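PDB 5HFI: DSBA-like thioredoxin domain-containing protein from Pseudomonas aeruginosa PAO1, which is a cytosolic disulfide reductase of the thioredoxin superfamily that forms a mixed disulfide with glutathione, consistent with an oxidoreductase role. Local coordinates for residues 14-19 and 93-98; 107-112 and 143-148. One frame throughout, in Å; residues are numbered along the deposited sequence.

Interaction 1 of 2, residues 14-19 and 93-98. With GSH (glutathione), chain B.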
loop_
_atom_site.group_PDB
_atom_site.type_symbol
_atom_site.label_atom_id
_atom_site.label_comp_id
_atom_site.label_asym_id
_atom_site.label_seq_id
_atom_site.Cartn_x
_atom_site.Cartn_y
_atom_site.Cartn_z
ATOM N N ASP A 14 2.494 3.753 0.663
ATOM C CA ASP A 14 3.635 3.223 -0.057
ATOM C C ASP A 14 3.731 1.741 0.267
ATOM O O ASP A 14 3.626 1.365 1.449
ATOM C CB ASP A 14 4.948 3.908 0.293
ATOM C CG ASP A 14 6.072 3.479 -0.613
ATOM O OD1 ASP A 14 6.767 2.495 -0.277
ATOM O OD2 ASP A 14 6.228 4.106 -1.684
ATOM N N PRO A 15 3.929 0.884 -0.732
ATOM C CA PRO A 15 3.935 -0.563 -0.467
ATOM C C PRO A 15 5.027 -1.021 0.488
ATOM O O PRO A 15 4.867 -2.073 1.117
ATOM C CB PRO A 15 4.117 -1.187 -1.861
ATOM C CG PRO A 15 3.815 -0.095 -2.834
ATOM C CD PRO A 15 4.156 1.189 -2.155
ATOM N N LEU A 16 6.118 -0.271 0.634
ATOM C CA LEU A 16 7.208 -0.661 1.520
ATOM C C LEU A 16 7.171 0.065 2.859
ATOM O O LEU A 16 8.141 -0.008 3.623
ATOM C CB LEU A 16 8.555 -0.431 0.832
ATOM C CG LEU A 16 8.812 -1.397 -0.332
ATOM C CD1 LEU A 16 9.891 -0.876 -1.257
ATOM C CD2 LEU A 16 9.189 -2.768 0.184
ATOM N N CYS A 17 6.079 0.763 3.156
ATOM C CA CYS A 17 5.904 1.436 4.435
ATOM C C CYS A 17 5.252 0.466 5.414
ATOM O O CYS A 17 4.133 -0.003 5.176
ATOM C CB CYS A 17 5.053 2.692 4.270
ATOM S SG CYS A 17 4.594 3.471 5.828
ATOM N N GLY A 18 5.959 0.157 6.504
ATOM C CA GLY A 18 5.429 -0.794 7.469
ATOM C C GLY A 18 4.114 -0.344 8.076
ATOM O O GLY A 18 3.220 -1.157 8.323
ATOM N N TRP A 19 3.974 0.958 8.325
ATOM C CA TRP A 19 2.735 1.444 8.917
ATOM C C TRP A 19 1.571 1.359 7.939
ATOM O O TRP A 19 0.421 1.216 8.365
ATOM C CB TRP A 19 2.922 2.870 9.430
ATOM C CG TRP A 19 3.637 2.894 10.737
ATOM C CD1 TRP A 19 4.904 3.340 10.974
ATOM C CD2 TRP A 19 3.134 2.422 11.992
ATOM N NE1 TRP A 19 5.217 3.187 12.304
ATOM C CE2 TRP A 19 4.146 2.625 12.950
ATOM C CE3 TRP A 19 1.922 1.854 12.398
ATOM C CZ2 TRP A 19 3.984 2.280 14.289
ATOM C CZ3 TRP A 19 1.764 1.510 13.730
ATOM C CH2 TRP A 19 2.789 1.725 14.659
ATOM N N PHE A 93 14.888 -2.623 -2.004
ATOM C CA PHE A 93 13.621 -2.025 -1.594
ATOM C C PHE A 93 13.350 -0.852 -2.526
ATOM O O PHE A 93 13.857 0.254 -2.326
ATOM C CB PHE A 93 13.656 -1.604 -0.128
ATOM C CG PHE A 93 13.391 -2.732 0.831
ATOM C CD1 PHE A 93 13.644 -4.045 0.468
ATOM C CD2 PHE A 93 12.870 -2.481 2.091
ATOM C CE1 PHE A 93 13.397 -5.083 1.346
ATOM C CE2 PHE A 93 12.622 -3.515 2.972
ATOM C CZ PHE A 93 12.886 -4.817 2.600
ATOM N N ASP A 94 12.555 -1.110 -3.561
ATOM C CA ASP A 94 12.210 -0.141 -4.593
ATOM C C ASP A 94 10.695 -0.013 -4.621
ATOM O O ASP A 94 9.997 -0.988 -4.912
ATOM C CB ASP A 94 12.746 -0.599 -5.956
ATOM C CG ASP A 94 12.625 0.467 -7.036
ATOM O OD1 ASP A 94 13.219 0.275 -8.125
ATOM O OD2 ASP A 94 11.932 1.486 -6.805
ATOM N N SER A 95 10.189 1.186 -4.323
ATOM C CA SER A 95 8.743 1.378 -4.248
ATOM C C SER A 95 8.089 1.471 -5.620
ATOM O O SER A 95 6.862 1.349 -5.716
ATOM C CB SER A 95 8.423 2.639 -3.445
ATOM O OG SER A 95 8.805 2.493 -2.087
ATOM N N ALA A 96 8.876 1.681 -6.680
ATOM C CA ALA A 96 8.272 1.939 -7.988
ATOM C C ALA A 96 7.627 0.697 -8.587
ATOM O O ALA A 96 6.452 0.780 -8.993
ATOM C CB ALA A 96 9.307 2.560 -8.932
ATOM N N PRO A 97 8.288 -0.455 -8.683
ATOM C CA PRO A 97 7.649 -1.620 -9.321
ATOM C C PRO A 97 6.367 -2.046 -8.617
ATOM O O PRO A 97 5.353 -2.259 -9.296
ATOM C CB PRO A 97 8.736 -2.707 -9.266
ATOM C CG PRO A 97 10.016 -1.930 -9.234
ATOM C CD PRO A 97 9.714 -0.722 -8.395
ATOM N N PRO A 98 6.342 -2.186 -7.280
ATOM C CA PRO A 98 5.065 -2.570 -6.653
ATOM C C PRO A 98 3.973 -1.537 -6.850
ATOM O O PRO A 98 2.797 -1.905 -6.959
ATOM C CB PRO A 98 5.416 -2.727 -5.166
ATOM C CG PRO A 98 6.722 -2.104 -4.992
ATOM C CD PRO A 98 7.435 -2.206 -6.291
HETATM N N1 GSH B . 1.662 6.258 11.328
HETATM C CA1 GSH B . 2.815 6.099 12.196
HETATM C C1 GSH B . 2.498 6.645 13.587
HETATM O O11 GSH B . 3.364 7.316 14.210
HETATM O O12 GSH B . 1.373 6.426 14.109
HETATM C CB1 GSH B . 4.000 6.859 11.606
HETATM C CG1 GSH B . 3.914 6.794 10.085
HETATM C CD1 GSH B . 5.313 6.821 9.474
HETATM O OE1 GSH B . 6.240 7.183 10.119
HETATM N N2 GSH B . 5.501 6.395 8.100
HETATM C CA2 GSH B . 6.823 6.422 7.505
HETATM C C2 GSH B . 7.046 7.817 6.921
HETATM O O2 GSH B . 6.342 8.216 6.051
HETATM C CB2 GSH B . 6.923 5.371 6.397
HETATM S SG2 GSH B . 6.248 3.768 6.936
HETATM N N3 GSH B . 8.108 8.662 7.435
HETATM C CA3 GSH B . 8.316 9.991 6.889
HETATM C C3 GSH B . 8.771 9.888 5.435
HETATM O O31 GSH B . 8.220 10.596 4.552
HETATM O O32 GSH B . 9.697 9.095 5.122
#
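Ser95 reaches Asp14 with its hydroxyl, and OG donates to OD1 over 2.7 Å. It comes in on the syn lone pair of OD1, the side of the other carboxylate oxygen. Leu16 N meets the same oxygen on its anti side, 35° out of the carboxylate plane, which makes an Asx turn. Asp14 CG stands anti to the backbone N (chi1 -172°). Two donors grip OD1. OD2 accepts from Met45 N, so both oxygens of this buried carboxylate are satisfied.

Leu16 crosses Phe93 obliquely. Its CD2 lies over one face of the Phe93 ring, 4.1 Å above the plane and offset toward the rim. Its CD1 presses on the backbone instead, 3.5 Å from Asp94 N. The Pro15 and Pro98 rings cross at about a right angle, with Pro15 CG 3.9 Å from Pro98 CB.

Cys17 turns away from this packing. Its SG is bonded to SG2 of glutathione at 2.0 Å, as a mixed disulfide. Trp19 offers a ring face to the glutathione CA1, which sits 3.5 Å above the plane.

The 14-19 segment links strand 8-13 to helix 18-22, where Cys17 is the N-cap. The 93-98 segment leads into helix 96-109. Helix 112-124 adjoins both, with His123 touching Leu16 and Ile119 touching Pro98.

Interaction 2 of 2, residues 107-112 and 143-148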
loop_
_atom_site.group_PDB
_atom_site.type_symbol
_atom_site.label_atom_id
_atom_site.label_comp_id
_atom_site.label_asym_id
_atom_site.label_seq_id
_atom_site.Cartn_x
_atom_site.Cartn_y
_atom_site.Cartn_z
ATOM N N ALA A 107 -6.026 -0.448 -13.293
ATOM C CA ALA A 107 -6.367 -0.140 -14.678
ATOM C C ALA A 107 -7.029 -1.328 -15.369
ATOM O O ALA A 107 -7.997 -1.156 -16.119
ATOM C CB ALA A 107 -5.116 0.291 -15.443
ATOM N N LEU A 108 -6.522 -2.538 -15.128
ATOM C CA LEU A 108 -7.040 -3.718 -15.812
ATOM C C LEU A 108 -8.383 -4.157 -15.247
ATOM O O LEU A 108 -9.326 -4.425 -15.999
ATOM C CB LEU A 108 -6.041 -4.869 -15.708
ATOM C CG LEU A 108 -5.222 -5.259 -16.934
ATOM C CD1 LEU A 108 -4.512 -6.561 -16.644
ATOM C CD2 LEU A 108 -6.103 -5.393 -18.164
ATOM N N ASP A 109 -8.484 -4.243 -13.922
ATOM C CA ASP A 109 -9.594 -4.956 -13.305
ATOM C C ASP A 109 -10.170 -4.226 -12.097
ATOM O O ASP A 109 -11.012 -4.801 -11.395
ATOM C CB ASP A 109 -9.137 -6.363 -12.892
ATOM C CG ASP A 109 -10.148 -7.435 -13.240
ATOM O OD1 ASP A 109 -11.352 -7.130 -13.258
ATOM O OD2 ASP A 109 -9.742 -8.589 -13.489
ATOM N N GLY A 110 -9.755 -2.990 -11.833
ATOM C CA GLY A 110 -10.198 -2.307 -10.629
ATOM C C GLY A 110 -9.807 -3.018 -9.354
ATOM O O GLY A 110 -10.535 -2.943 -8.359
ATOM N N LEU A 111 -8.671 -3.716 -9.358
ATOM C CA LEU A 111 -8.212 -4.496 -8.217
ATOM C C LEU A 111 -6.983 -3.877 -7.556
ATOM O O LEU A 111 -6.120 -4.598 -7.049
ATOM C CB LEU A 111 -7.913 -5.931 -8.644
ATOM C CG LEU A 111 -9.120 -6.792 -9.021
ATOM C CD1 LEU A 111 -8.668 -8.148 -9.516
ATOM C CD2 LEU A 111 -10.043 -6.946 -7.829
ATOM N N GLY A 112 -6.895 -2.546 -7.559
ATOM C CA GLY A 112 -5.742 -1.888 -6.964
ATOM C C GLY A 112 -5.592 -2.194 -5.486
ATOM O O GLY A 112 -4.517 -2.589 -5.026
ATOM N N LEU A 143 -4.134 -13.478 -8.638
ATOM C CA LEU A 143 -5.409 -12.778 -8.570
ATOM C C LEU A 143 -6.233 -12.926 -9.841
ATOM O O LEU A 143 -7.281 -12.285 -9.961
ATOM C CB LEU A 143 -5.187 -11.291 -8.269
ATOM C CG LEU A 143 -4.451 -10.933 -6.971
ATOM C CD1 LEU A 143 -4.565 -9.449 -6.689
ATOM C CD2 LEU A 143 -4.978 -11.722 -5.793
ATOM N N GLY A 144 -5.789 -13.748 -10.785
ATOM C CA GLY A 144 -6.566 -13.975 -11.986
ATOM C C GLY A 144 -6.448 -12.876 -13.017
ATOM O O GLY A 144 -7.439 -12.538 -13.671
ATOM N N LEU A 145 -5.262 -12.284 -13.165
ATOM C CA LEU A 145 -5.020 -11.268 -14.182
ATOM C C LEU A 145 -3.980 -11.707 -15.212
ATOM O O LEU A 145 -3.470 -10.864 -15.957
ATOM C CB LEU A 145 -4.586 -9.942 -13.533
ATOM C CG LEU A 145 -5.495 -8.998 -12.716
ATOM C CD1 LEU A 145 -6.715 -9.677 -12.093
ATOM C CD2 LEU A 145 -4.689 -8.254 -11.638
ATOM N N GLY A 146 -3.676 -13.008 -15.294
ATOM C CA GLY A 146 -2.586 -13.470 -16.146
ATOM C C GLY A 146 -2.709 -13.070 -17.605
ATOM O O GLY A 146 -1.704 -13.000 -18.320
ATOM N N GLU A 147 -3.929 -12.807 -18.071
ATOM C CA GLU A 147 -4.155 -12.368 -19.446
ATOM C C GLU A 147 -4.159 -10.845 -19.474
ATOM O O GLU A 147 -5.167 -10.206 -19.164
ATOM C CB GLU A 147 -5.459 -12.938 -19.990
ATOM C CG GLU A 147 -5.779 -12.499 -21.409
ATOM C CD GLU A 147 -4.690 -12.871 -22.400
ATOM O OE1 GLU A 147 -3.731 -12.087 -22.559
ATOM O OE2 GLU A 147 -4.793 -13.950 -23.019
ATOM N N GLY A 148 -3.020 -10.258 -19.837
ATOM C CA GLY A 148 -2.903 -8.827 -20.025
ATOM C C GLY A 148 -2.160 -8.085 -18.934
ATOM O O GLY A 148 -1.779 -6.929 -19.154
#
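Leu111 and Leu145 meet through their CD1 methyls, 3.6 Å apart. This is the apolar part of the contact. In both, CG lies beside the backbone N, anti to the carbonyl carbon (chi1 -69° for Leu111, -71° for Leu145), and the CD1 methyls meet beyond it. Leu145 is the buried residue here.

A second group of contacts sets side chain against backbone. Leu108 points toward the other segment, and its CD1 rests 3.6 Å from Gly148 C. Gly148 O is almost as near to that methyl. Gly148 has no side chain, so its main chain meets the leucine directly. Its phi is positive (106°), and at its backbone angles a CB would clash with the carbonyl O of Glu147. Leu111 CD1 also comes within 4.4 Å of Leu143 O.

Polar atoms enter only by van der Waals contact. Asp109 OD2 lies 3.5 Å from Leu145 CD1. The Leu145 methyl therefore has the carboxylate oxygen and the Leu111 methyl as its two nearest neighbours across the contact. The sequence-distant segments share no hydrogen bond.

Gly144, with positive phi, is the C-prime residue of a Schellman motif that ends helix 133-142. Gly110, also with positive phi, is the first residue to leave helical backbone angles after helix 96-109, and Leu111 is the N-cap of helix 112-124. The 143-148 loop then enters helix 149-157, whose Phe149 and Ala152 touch Leu108. The contact joins the last turn of helix 96-109 and the turn after it to the connection between helices 133-142 and 149-157, at the protein surface and away from the glutathione pocket.

Interactions 1 and 2 share helix 96-109. Interaction 1 lies at its start and interaction 2 at its end. Their centres are about 20 Å apart and their nearest atoms about 8 Å apart, so they do not touch. Along the chain they follow in series, with 93-98 before 107-112. Interaction 1 is buried, with its centre about 7 Å from the centre of the chain, and carries Cys17 and Trp19 of the glutathione pocket. Interaction 2 lies at the surface, its centre about 16 Å from the centre of the chain, and holds no pocket residue. Interaction 1 joins the active-site loop to the helical part of the fold, while interaction 2 joins the far end of helix 96-109 to a neighbouring interhelix loop.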